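Local coordinates for protein putative phosphomethylpyrimidine kinase (Bacteroides thetaiotaomicron, PDB 3MBH) that probably phosphorylates pyridoxal with ATP, as a ribokinase-clan vitamin B6 kinase, and holds pyridoxal in its substrate pocket, at residues A[152-157]-A[171-176]; A[94-99]-A[137-142]; A[249-254]-A[268-273]; A[116-121]-A[216-221]. All coordinates share one frame; numbering follows the deposited sequence.

Contact 1. Residues A[152-157]-A[171-176]; sequences YLLDEP and LRLLSD
L154 and L174 meet methyl to methyl, with CD2 of L154 only 3.5 Å from CD2 of L174. This is the tight part of the contact. The two side chains pass each other at a slant. The CD2 methyl of L154 also lies 4.0 Å from CG of L174, and CD2 of L174 lies 4.1 Å from CG of L154. Each methyl therefore rests against the branch point of its partner. In both leucines CG stands beside the backbone N, anti to the carbonyl carbon (chi1 -67° in L154, -74° in L174). CD1 then runs on anti to CA, and CD2 is the branch left to face across.

On the buried side, CB of L153 closes on the same L174 methyl at 4.2 Å between CB and CD2. L153 also packs on P113 and on M133 of helix 127-136. L174 packs on V182 of strand 181-189. The solvent side is looser. There the exposed L173 touches L154 only loosely, its CB 4.2 Å from CD2 of L154. No hydrogen bond joins the segments, so the fit rests on hydrocarbon shape.

Helix 147-154 ends here in a Schellman motif. D155 has positive phi (57°), and its carboxylate forms a salt bridge with R134. Helix 147-154 follows strand 142-143, and helix 164-176 leads into strand 181-189, which pairs in parallel with strand 142-143. The leucine packing thus joins two helices of one beta-alpha-beta crossover in the ribokinase-like alpha/beta fold.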
# COMPACT_ATOMS: atom_id res chain seq x y z
N TYR A 152 23.34 -17.26 31.84
CA TYR A 152 23.43 -16.38 33.02
C TYR A 152 22.18 -16.52 33.92
O TYR A 152 22.29 -16.66 35.13
CB TYR A 152 23.64 -14.93 32.62
CG TYR A 152 25.11 -14.62 32.34
CD1 TYR A 152 26.08 -14.73 33.35
CD2 TYR A 152 25.54 -14.24 31.07
CE1 TYR A 152 27.43 -14.44 33.07
CE2 TYR A 152 26.86 -13.99 30.79
CZ TYR A 152 27.80 -14.10 31.79
OH TYR A 152 29.11 -13.81 31.49
N LEU A 153 21.00 -16.57 33.32
CA LEU A 153 19.76 -16.72 34.08
C LEU A 153 19.68 -18.08 34.78
O LEU A 153 19.26 -18.14 35.93
CB LEU A 153 18.53 -16.53 33.22
CG LEU A 153 18.30 -15.10 32.75
CD1 LEU A 153 17.27 -14.99 31.65
CD2 LEU A 153 17.93 -14.24 33.97
N LEU A 154 20.10 -19.15 34.11
CA LEU A 154 20.09 -20.48 34.72
C LEU A 154 21.30 -20.75 35.64
O LEU A 154 21.35 -21.78 36.30
CB LEU A 154 20.02 -21.53 33.62
CG LEU A 154 18.72 -21.58 32.82
CD1 LEU A 154 18.78 -22.67 31.79
CD2 LEU A 154 17.52 -21.79 33.72
N ASP A 155 22.27 -19.83 35.69
CA ASP A 155 23.47 -19.98 36.49
C ASP A 155 24.18 -21.26 36.09
O ASP A 155 24.44 -22.11 36.92
CB ASP A 155 23.14 -19.98 38.00
CG ASP A 155 24.36 -19.72 38.89
OD1 ASP A 155 25.17 -18.81 38.58
OD2 ASP A 155 24.47 -20.40 39.95
N GLU A 156 24.45 -21.39 34.80
CA GLU A 156 25.19 -22.50 34.24
C GLU A 156 26.19 -21.93 33.23
O GLU A 156 25.94 -20.89 32.64
CB GLU A 156 24.26 -23.46 33.52
CG GLU A 156 23.27 -24.18 34.40
CD GLU A 156 23.90 -25.26 35.25
OE1 GLU A 156 24.44 -26.23 34.68
OE2 GLU A 156 23.86 -25.15 36.50
N PRO A 157 27.31 -22.62 33.02
CA PRO A 157 28.30 -22.07 32.11
C PRO A 157 27.80 -22.07 30.67
O PRO A 157 27.06 -22.98 30.27
CB PRO A 157 29.50 -23.02 32.24
CG PRO A 157 29.17 -23.98 33.30
CD PRO A 157 27.72 -23.90 33.62
N LEU A 171 14.03 -24.20 28.09
CA LEU A 171 12.78 -23.43 27.90
C LEU A 171 11.80 -23.72 29.06
O LEU A 171 11.25 -22.83 29.67
CB LEU A 171 12.15 -23.75 26.54
CG LEU A 171 12.83 -23.12 25.31
CD1 LEU A 171 12.36 -23.87 24.12
CD2 LEU A 171 12.52 -21.60 25.14
N ARG A 172 11.64 -25.00 29.34
CA ARG A 172 10.76 -25.42 30.40
C ARG A 172 11.24 -24.94 31.79
O ARG A 172 10.42 -24.54 32.60
CB ARG A 172 10.61 -26.94 30.30
CG ARG A 172 9.80 -27.58 31.38
CD ARG A 172 8.43 -26.98 31.45
NE ARG A 172 7.56 -27.79 32.29
CZ ARG A 172 6.25 -27.60 32.38
NH1 ARG A 172 5.68 -26.58 31.73
NH2 ARG A 172 5.53 -28.39 33.16
N LEU A 173 12.56 -24.98 32.05
CA LEU A 173 13.11 -24.56 33.36
C LEU A 173 12.85 -23.08 33.57
O LEU A 173 12.47 -22.67 34.66
CB LEU A 173 14.62 -24.76 33.45
CG LEU A 173 15.22 -26.13 33.66
CD1 LEU A 173 16.75 -25.96 33.70
CD2 LEU A 173 14.72 -26.84 34.95
N LEU A 174 13.06 -22.29 32.53
CA LEU A 174 12.74 -20.89 32.59
C LEU A 174 11.23 -20.63 32.73
O LEU A 174 10.83 -19.74 33.49
CB LEU A 174 13.35 -20.14 31.39
CG LEU A 174 14.88 -19.90 31.39
CD1 LEU A 174 15.21 -19.12 30.10
CD2 LEU A 174 15.37 -19.19 32.63
N SER A 175 10.38 -21.40 32.05
CA SER A 175 8.93 -21.19 32.19
C SER A 175 8.45 -21.55 33.60
O SER A 175 7.56 -20.92 34.14
CB SER A 175 8.16 -22.02 31.20
OG SER A 175 6.78 -21.81 31.40
N ASP A 176 9.07 -22.55 34.19
CA ASP A 176 8.76 -22.91 35.59
C ASP A 176 8.99 -21.75 36.55
O ASP A 176 8.36 -21.68 37.57
CB ASP A 176 9.58 -24.11 36.00
CG ASP A 176 9.09 -25.41 35.34
OD1 ASP A 176 7.99 -25.47 34.74
OD2 ASP A 176 9.84 -26.39 35.42

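Contact 2. Residues A[94-99]-A[137-142]; sequences IVSDFI and ITKADV
I99 lays its CG2 methyl beside the backbone carbonyl of K139, with CG2 4.2 Å from K139 O. CG2 is the branch anti to the backbone N, while CG1 stands beside that N (chi1 -68°). This torsion turns CG2 to the loop that follows helix 127-136. One turn back along helix 91-102, S96 meets the aliphatic part of K139. In one of its two conformers, OG of S96 lies 4.4 Å from CG of K139. That is a loose approach, and a doubtful one, since S96 has a second conformer.

K139 supplies about half of the buried surface. Its CB leaves the backbone toward the helix, but its chain then bends, and the amino end leads away. The lysine therefore takes part with its carbons and its carbonyl. The nearest backbones are those of S96 and K139, with CA of S96 6.9 Å from CA of K139.

The polar atoms find partners outside the segments. In the same conformer S96 OG hydrogen-bonds to I92 O in its own helix. K139 O accepts a bond from R103 NH1, and D141 OD2 takes the backbone N-H of I109. L136 of helix 127-136 fills in against S96 and I99. D97, on the same helix, binds zinc in a structure of this protein, but no zinc is bound to this chain here.

No hydrogen bond or salt bridge crosses between the two segments. The chemistry implies plain packing of helix 91-102 against the turn before strand 142-143, with R103 supplying the polar grip on the K139 carbonyl.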
# COMPACT_ATOMS: atom_id res chain seq x y z
N ILE A 94 12.45 -1.77 41.75
CA ILE A 94 11.59 -0.64 41.32
C ILE A 94 10.69 -1.08 40.19
O ILE A 94 9.47 -0.82 40.17
CB ILE A 94 12.40 0.61 40.92
CG1 ILE A 94 13.16 1.13 42.14
CG2 ILE A 94 11.45 1.69 40.34
CD1 ILE A 94 14.28 2.16 41.86
N VAL A 95 11.28 -1.79 39.25
CA VAL A 95 10.54 -2.24 38.08
C VAL A 95 9.58 -3.36 38.47
O VAL A 95 8.46 -3.37 37.99
CB VAL A 95 11.49 -2.65 36.96
CG1 VAL A 95 10.70 -3.26 35.81
CG2 VAL A 95 12.28 -1.38 36.47
N SER A 96 10.00 -4.27 39.33
CA SER A 96 9.09 -5.31 39.82
C SER A 96 7.84 -4.72 40.48
O SER A 96 6.72 -5.17 40.24
CB SER A 96 9.82 -6.25 40.77
OG SER A 96 11.00 -6.75 40.18
N ASP A 97 8.04 -3.70 41.31
CA ASP A 97 6.92 -2.98 41.96
C ASP A 97 6.03 -2.25 40.96
O ASP A 97 4.82 -2.19 41.16
CB ASP A 97 7.43 -1.99 43.00
CG ASP A 97 7.89 -2.68 44.27
OD1 ASP A 97 7.53 -3.85 44.45
OD2 ASP A 97 8.62 -2.07 45.09
N PHE A 98 6.63 -1.71 39.90
CA PHE A 98 5.92 -1.04 38.86
C PHE A 98 4.97 -2.00 38.16
O PHE A 98 3.78 -1.70 38.03
CB PHE A 98 6.90 -0.42 37.86
CG PHE A 98 6.25 0.17 36.65
CD1 PHE A 98 5.32 1.17 36.77
CD2 PHE A 98 6.55 -0.31 35.38
CE1 PHE A 98 4.72 1.73 35.63
CE2 PHE A 98 5.96 0.23 34.24
CZ PHE A 98 5.02 1.25 34.36
N ILE A 99 5.49 -3.18 37.81
CA ILE A 99 4.70 -4.23 37.20
C ILE A 99 3.58 -4.67 38.15
O ILE A 99 2.42 -4.81 37.73
CB ILE A 99 5.57 -5.44 36.82
CG1 ILE A 99 6.51 -5.05 35.70
CG2 ILE A 99 4.67 -6.64 36.41
CD1 ILE A 99 7.70 -5.98 35.52
N ILE A 137 12.65 -11.70 35.87
CA ILE A 137 11.98 -12.56 34.88
C ILE A 137 10.78 -13.33 35.48
O ILE A 137 9.90 -13.69 34.74
CB ILE A 137 12.90 -13.53 34.12
CG1 ILE A 137 13.53 -14.58 35.07
CG2 ILE A 137 13.90 -12.75 33.23
CD1 ILE A 137 14.07 -15.73 34.37
N THR A 138 10.75 -13.52 36.81
CA THR A 138 9.69 -14.28 37.46
C THR A 138 8.38 -13.50 37.38
O THR A 138 7.30 -14.06 37.62
CB THR A 138 9.98 -14.60 38.96
OG1 THR A 138 10.01 -13.40 39.74
CG2 THR A 138 11.31 -15.33 39.12
N LYS A 139 8.48 -12.23 37.04
CA LYS A 139 7.34 -11.36 37.05
C LYS A 139 6.77 -11.17 35.65
O LYS A 139 5.71 -10.58 35.54
CB LYS A 139 7.69 -9.99 37.64
CG LYS A 139 8.32 -10.07 39.04
CD LYS A 139 7.43 -10.73 40.04
CE LYS A 139 7.96 -10.57 41.50
NZ LYS A 139 7.23 -11.49 42.46
N ALA A 140 7.39 -11.74 34.62
CA ALA A 140 7.01 -11.50 33.21
C ALA A 140 6.13 -12.60 32.66
O ALA A 140 6.22 -13.73 33.12
CB ALA A 140 8.23 -11.39 32.35
N ASP A 141 5.37 -12.26 31.63
CA ASP A 141 4.61 -13.24 30.84
C ASP A 141 5.44 -13.81 29.70
O ASP A 141 5.33 -15.00 29.34
CB ASP A 141 3.33 -12.62 30.27
CG ASP A 141 2.42 -12.03 31.34
OD1 ASP A 141 2.23 -12.69 32.35
OD2 ASP A 141 1.88 -10.92 31.18
N VAL A 142 6.28 -12.97 29.12
CA VAL A 142 7.08 -13.30 27.93
C VAL A 142 8.49 -12.82 28.21
O VAL A 142 8.64 -11.68 28.56
CB VAL A 142 6.52 -12.62 26.66
CG1 VAL A 142 7.35 -13.15 25.34
CG2 VAL A 142 5.01 -12.91 26.46

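Contact 3. Residues A[249-254]-A[268-273]; sequences TQFILQ and EGILLE
F251 presents the edge of its ring to L272. The CD1 methyl of L272 lies near the ring plane, 3.4 Å from both CE2 and CZ of F251. It sits against the CE2-CZ bond rather than over a face. The two side chains cross at an angle. I270 comes in obliquely, with CD1 4.5 Å from CE2 of F251. These three residues are buried, and no hydrogen bond crosses between the segments.

Torsions bring the groups together. F251 and L272 both hold CG anti to the backbone N (chi1 -176° in each). That sends the ring and the leucine CG across the contact. In L272, chi2 (58°) then turns CD1 to the ring, while CD2 runs on anti to CA. I270 already starts toward the helix at its CB.

The backbone of 268-273 sets the second shell. L271 is the centre of an inverse gamma turn, in which L272 N makes a weak bond to I270 O at 2.9 Å. This turn separates I270 from L272 and leads into helix 272-275. G269 O accepts a bond from the Y264 hydroxyl, and E273 forms a salt bridge with R21. L271 is also tied by a backbone bond to G255, and its side chain touches V7 of the third subunit.

Further out, F251 and I270 both touch T226 of helix 223-236. I252 packs on T223 and F227 of that helix. T226 directly follows D225, which lines the pyridoxal pocket. The arrangement thus backs the start of helix 223-236, where the GTGD motif characteristic of ribokinase-like kinases lies.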
# COMPACT_ATOMS: atom_id res chain seq x y z
N THR A 249 11.66 -12.46 12.97
CA THR A 249 12.84 -12.92 12.29
C THR A 249 12.93 -12.38 10.84
O THR A 249 14.01 -12.01 10.38
CB THR A 249 12.98 -14.46 12.36
OG1 THR A 249 11.78 -15.11 11.91
CG2 THR A 249 13.31 -14.90 13.85
N GLN A 250 11.80 -12.31 10.14
CA GLN A 250 11.80 -11.81 8.77
C GLN A 250 12.11 -10.32 8.70
O GLN A 250 12.83 -9.89 7.83
CB GLN A 250 10.51 -12.21 8.05
CG GLN A 250 10.57 -13.77 7.88
CD GLN A 250 9.37 -14.35 7.17
OE1 GLN A 250 8.85 -13.72 6.23
NE2 GLN A 250 8.91 -15.54 7.62
N PHE A 251 11.61 -9.57 9.67
CA PHE A 251 11.87 -8.13 9.75
C PHE A 251 13.34 -7.90 9.96
O PHE A 251 13.93 -7.12 9.24
CB PHE A 251 11.07 -7.48 10.87
CG PHE A 251 11.21 -6.00 10.94
CD1 PHE A 251 10.67 -5.20 9.95
CD2 PHE A 251 11.87 -5.40 12.01
CE1 PHE A 251 10.79 -3.79 10.02
CE2 PHE A 251 11.96 -4.03 12.10
CZ PHE A 251 11.43 -3.22 11.10
N ILE A 252 13.93 -8.62 10.89
CA ILE A 252 15.37 -8.50 11.17
C ILE A 252 16.22 -8.91 9.96
O ILE A 252 17.21 -8.26 9.68
CB ILE A 252 15.80 -9.34 12.41
CG1 ILE A 252 15.18 -8.74 13.67
CG2 ILE A 252 17.34 -9.40 12.53
CD1 ILE A 252 15.20 -9.71 14.86
N LEU A 253 15.83 -9.97 9.28
CA LEU A 253 16.56 -10.41 8.08
C LEU A 253 16.61 -9.32 7.03
O LEU A 253 17.65 -9.04 6.47
CB LEU A 253 15.98 -11.69 7.47
CG LEU A 253 16.67 -12.29 6.24
CD1 LEU A 253 18.19 -12.51 6.47
CD2 LEU A 253 15.97 -13.66 5.86
N GLN A 254 15.48 -8.68 6.83
CA GLN A 254 15.35 -7.56 5.90
C GLN A 254 16.20 -6.40 6.29
O GLN A 254 16.87 -5.83 5.46
CB GLN A 254 13.89 -7.12 5.78
CG GLN A 254 13.07 -8.12 5.17
CD GLN A 254 11.68 -7.65 5.01
OE1 GLN A 254 11.37 -7.07 3.97
NE2 GLN A 254 10.84 -7.82 6.05
N GLU A 268 26.19 0.23 13.99
CA GLU A 268 25.05 1.18 13.85
C GLU A 268 23.73 0.44 13.88
O GLU A 268 22.67 1.08 14.01
CB GLU A 268 25.21 2.06 12.61
CG GLU A 268 26.34 3.05 12.77
CD GLU A 268 26.58 3.94 11.60
OE1 GLU A 268 25.69 4.03 10.73
OE2 GLU A 268 27.66 4.58 11.53
N GLY A 269 23.76 -0.89 13.76
CA GLY A 269 22.56 -1.69 13.80
C GLY A 269 21.98 -2.04 12.45
O GLY A 269 22.52 -1.68 11.38
N ILE A 270 20.87 -2.74 12.50
CA ILE A 270 20.04 -2.95 11.29
C ILE A 270 19.57 -1.65 10.69
O ILE A 270 19.52 -0.62 11.39
CB ILE A 270 18.89 -3.94 11.55
CG1 ILE A 270 17.82 -3.35 12.47
CG2 ILE A 270 19.49 -5.20 12.12
CD1 ILE A 270 16.44 -4.01 12.40
N LEU A 271 19.31 -1.63 9.38
CA LEU A 271 18.80 -0.40 8.77
C LEU A 271 17.29 -0.28 8.95
O LEU A 271 16.51 -0.43 7.99
CB LEU A 271 19.19 -0.27 7.32
CG LEU A 271 20.51 0.36 7.00
CD1 LEU A 271 20.57 0.52 5.48
CD2 LEU A 271 20.79 1.69 7.71
N LEU A 272 16.93 -0.02 10.20
CA LEU A 272 15.57 0.01 10.66
C LEU A 272 14.66 0.88 9.77
O LEU A 272 13.62 0.42 9.28
CB LEU A 272 15.55 0.50 12.14
CG LEU A 272 14.13 0.46 12.72
CD1 LEU A 272 13.53 -1.01 12.63
CD2 LEU A 272 14.17 0.94 14.16
N GLU A 273 15.08 2.12 9.52
CA GLU A 273 14.21 3.07 8.79
C GLU A 273 13.99 2.69 7.41
O GLU A 273 12.94 2.99 6.81
CB GLU A 273 14.71 4.52 8.89
CG GLU A 273 14.64 5.00 10.32
CD GLU A 273 15.73 4.53 11.18
OE1 GLU A 273 16.73 3.94 10.65
OE2 GLU A 273 15.61 4.76 12.40

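Contact 4. Residues A[116-121]-A[216-221]; sequences GDNGRL and LPAHYP
Residues D117 to R120 form a type I' beta turn, the two-residue loop of a beta hairpin, and D117 and N118 face A218 in the 3-10 segment 217-219. The hairpin is closed by D117 N to R120 O (3.0 Å) and R120 N to D117 O (3.1 Å). Along the chain it lies between V114 and Y122, two residues of the pyridoxal pocket, and probably corresponds to the flap near the substrate in ribokinase-like kinases.

A218 offers its CB methyl to both polar side chains. The amide of N118 comes closest, with ND2 3.3 Å from CB of A218. The carboxylate of D117 lies alongside, its OD2 3.8 Å from CA of A218. No hydrogen bond crosses, so this is packing of polar groups on a methyl.

D117 is held from its own side. CG is anti to the backbone N (chi1 -156°), and OD1 accepts the backbone N-H of N118 at 2.8 Å. That bond reaches OD1 on its anti side, 34° out of the carboxylate plane. With an alanine here, the N118 N-H would probably lose this acceptor, and a gap would be likely to open beside A218. N146 and T148 also touch D117.

On the far segment, L216 and H219 pack together: CB of L216 sits over the centre of the H219 ring, 4.0 Å above its plane.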
# COMPACT_ATOMS: atom_id res chain seq x y z
N GLY A 116 23.92 -9.37 28.25
CA GLY A 116 25.12 -9.63 27.48
C GLY A 116 24.87 -10.37 26.17
O GLY A 116 23.74 -10.66 25.79
N ASP A 117 25.95 -10.67 25.48
CA ASP A 117 25.87 -11.40 24.22
C ASP A 117 27.28 -11.88 23.95
O ASP A 117 28.23 -11.45 24.61
CB ASP A 117 25.41 -10.50 23.08
CG ASP A 117 24.75 -11.28 21.93
OD1 ASP A 117 24.81 -12.53 21.87
OD2 ASP A 117 24.17 -10.60 21.08
N ASN A 118 27.39 -12.78 22.98
CA ASN A 118 28.63 -13.42 22.62
C ASN A 118 29.36 -14.00 23.78
O ASN A 118 30.55 -13.90 23.82
CB ASN A 118 29.57 -12.44 21.93
CG ASN A 118 29.00 -11.86 20.64
OD1 ASN A 118 28.93 -10.65 20.50
ND2 ASN A 118 28.67 -12.71 19.66
N GLY A 119 28.65 -14.57 24.74
CA GLY A 119 29.30 -15.24 25.84
C GLY A 119 29.87 -14.32 26.90
O GLY A 119 30.60 -14.77 27.74
N ARG A 120 29.52 -13.04 26.91
CA ARG A 120 30.07 -12.13 27.90
C ARG A 120 28.96 -11.19 28.36
O ARG A 120 28.06 -10.91 27.59
CB ARG A 120 31.16 -11.25 27.24
CG ARG A 120 32.33 -12.01 26.68
CD ARG A 120 33.38 -11.07 26.07
NE ARG A 120 32.80 -10.17 25.04
CZ ARG A 120 32.78 -10.42 23.72
NH1 ARG A 120 33.31 -11.54 23.21
NH2 ARG A 120 32.22 -9.53 22.90
N LEU A 121 29.06 -10.67 29.56
CA LEU A 121 28.18 -9.55 29.97
C LEU A 121 28.47 -8.25 29.26
O LEU A 121 29.61 -7.98 28.93
CB LEU A 121 28.31 -9.31 31.47
CG LEU A 121 27.86 -10.46 32.39
CD1 LEU A 121 28.31 -10.19 33.87
CD2 LEU A 121 26.35 -10.69 32.29
N LEU A 216 23.16 -13.48 11.52
CA LEU A 216 23.88 -13.56 12.77
C LEU A 216 23.58 -12.27 13.56
O LEU A 216 24.23 -11.25 13.35
CB LEU A 216 25.37 -13.70 12.46
CG LEU A 216 25.75 -14.97 11.69
CD1 LEU A 216 27.27 -14.97 11.25
CD2 LEU A 216 25.41 -16.26 12.52
N PRO A 217 22.61 -12.34 14.50
CA PRO A 217 22.09 -11.16 15.17
C PRO A 217 23.11 -10.45 16.03
O PRO A 217 23.06 -9.23 16.18
CB PRO A 217 20.95 -11.71 16.05
CG PRO A 217 21.25 -13.15 16.18
CD PRO A 217 21.91 -13.55 14.92
N ALA A 218 24.07 -11.22 16.53
CA ALA A 218 25.11 -10.73 17.44
C ALA A 218 26.04 -9.76 16.72
O ALA A 218 26.68 -8.96 17.35
CB ALA A 218 25.91 -11.89 17.98
N HIS A 219 26.14 -9.86 15.39
CA HIS A 219 26.92 -8.87 14.62
C HIS A 219 26.29 -7.46 14.63
O HIS A 219 26.98 -6.51 14.25
CB HIS A 219 27.06 -9.33 13.18
CG HIS A 219 27.95 -10.51 13.01
ND1 HIS A 219 28.41 -10.92 11.78
CD2 HIS A 219 28.49 -11.36 13.92
CE1 HIS A 219 29.19 -11.97 11.94
NE2 HIS A 219 29.25 -12.26 13.22
N TYR A 220 25.02 -7.33 15.01
CA TYR A 220 24.30 -6.03 14.95
C TYR A 220 23.65 -5.71 16.30
O TYR A 220 22.55 -6.17 16.58
CB TYR A 220 23.23 -5.99 13.86
CG TYR A 220 23.76 -6.40 12.51
CD1 TYR A 220 24.28 -5.48 11.66
CD2 TYR A 220 23.72 -7.71 12.11
CE1 TYR A 220 24.81 -5.87 10.41
CE2 TYR A 220 24.22 -8.09 10.95
CZ TYR A 220 24.74 -7.17 10.08
OH TYR A 220 25.23 -7.62 8.90
N PRO A 221 24.31 -4.86 17.11
CA PRO A 221 23.84 -4.50 18.41
C PRO A 221 22.42 -3.97 18.32
O PRO A 221 22.09 -3.28 17.34
CB PRO A 221 24.79 -3.38 18.81
CG PRO A 221 26.06 -3.78 18.13
CD PRO A 221 25.53 -4.10 16.77

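Contacts 1 and 2 meet at I137, whose CD1 lies 4.1 Å from CD2 of L174 and 4.2 Å from CD2 of L153. Contact 1 also reaches contact 4, where CE2 of Y152 is 3.7 Å from CD2 of L121. Contact 4 in turn touches contact 3, with CG2 of I270 4.2 Å from CB of Y220. Contacts 2 and 3 are far apart, about 28 Å between centres, on opposite sides of the chain's centre. Contact 4 comes near the bound pyridoxal: the D117 side chain is about 7 Å away. The I270 and L153 side chains are about 12 and 13 Å away. All four belong to one ribokinase-like fold.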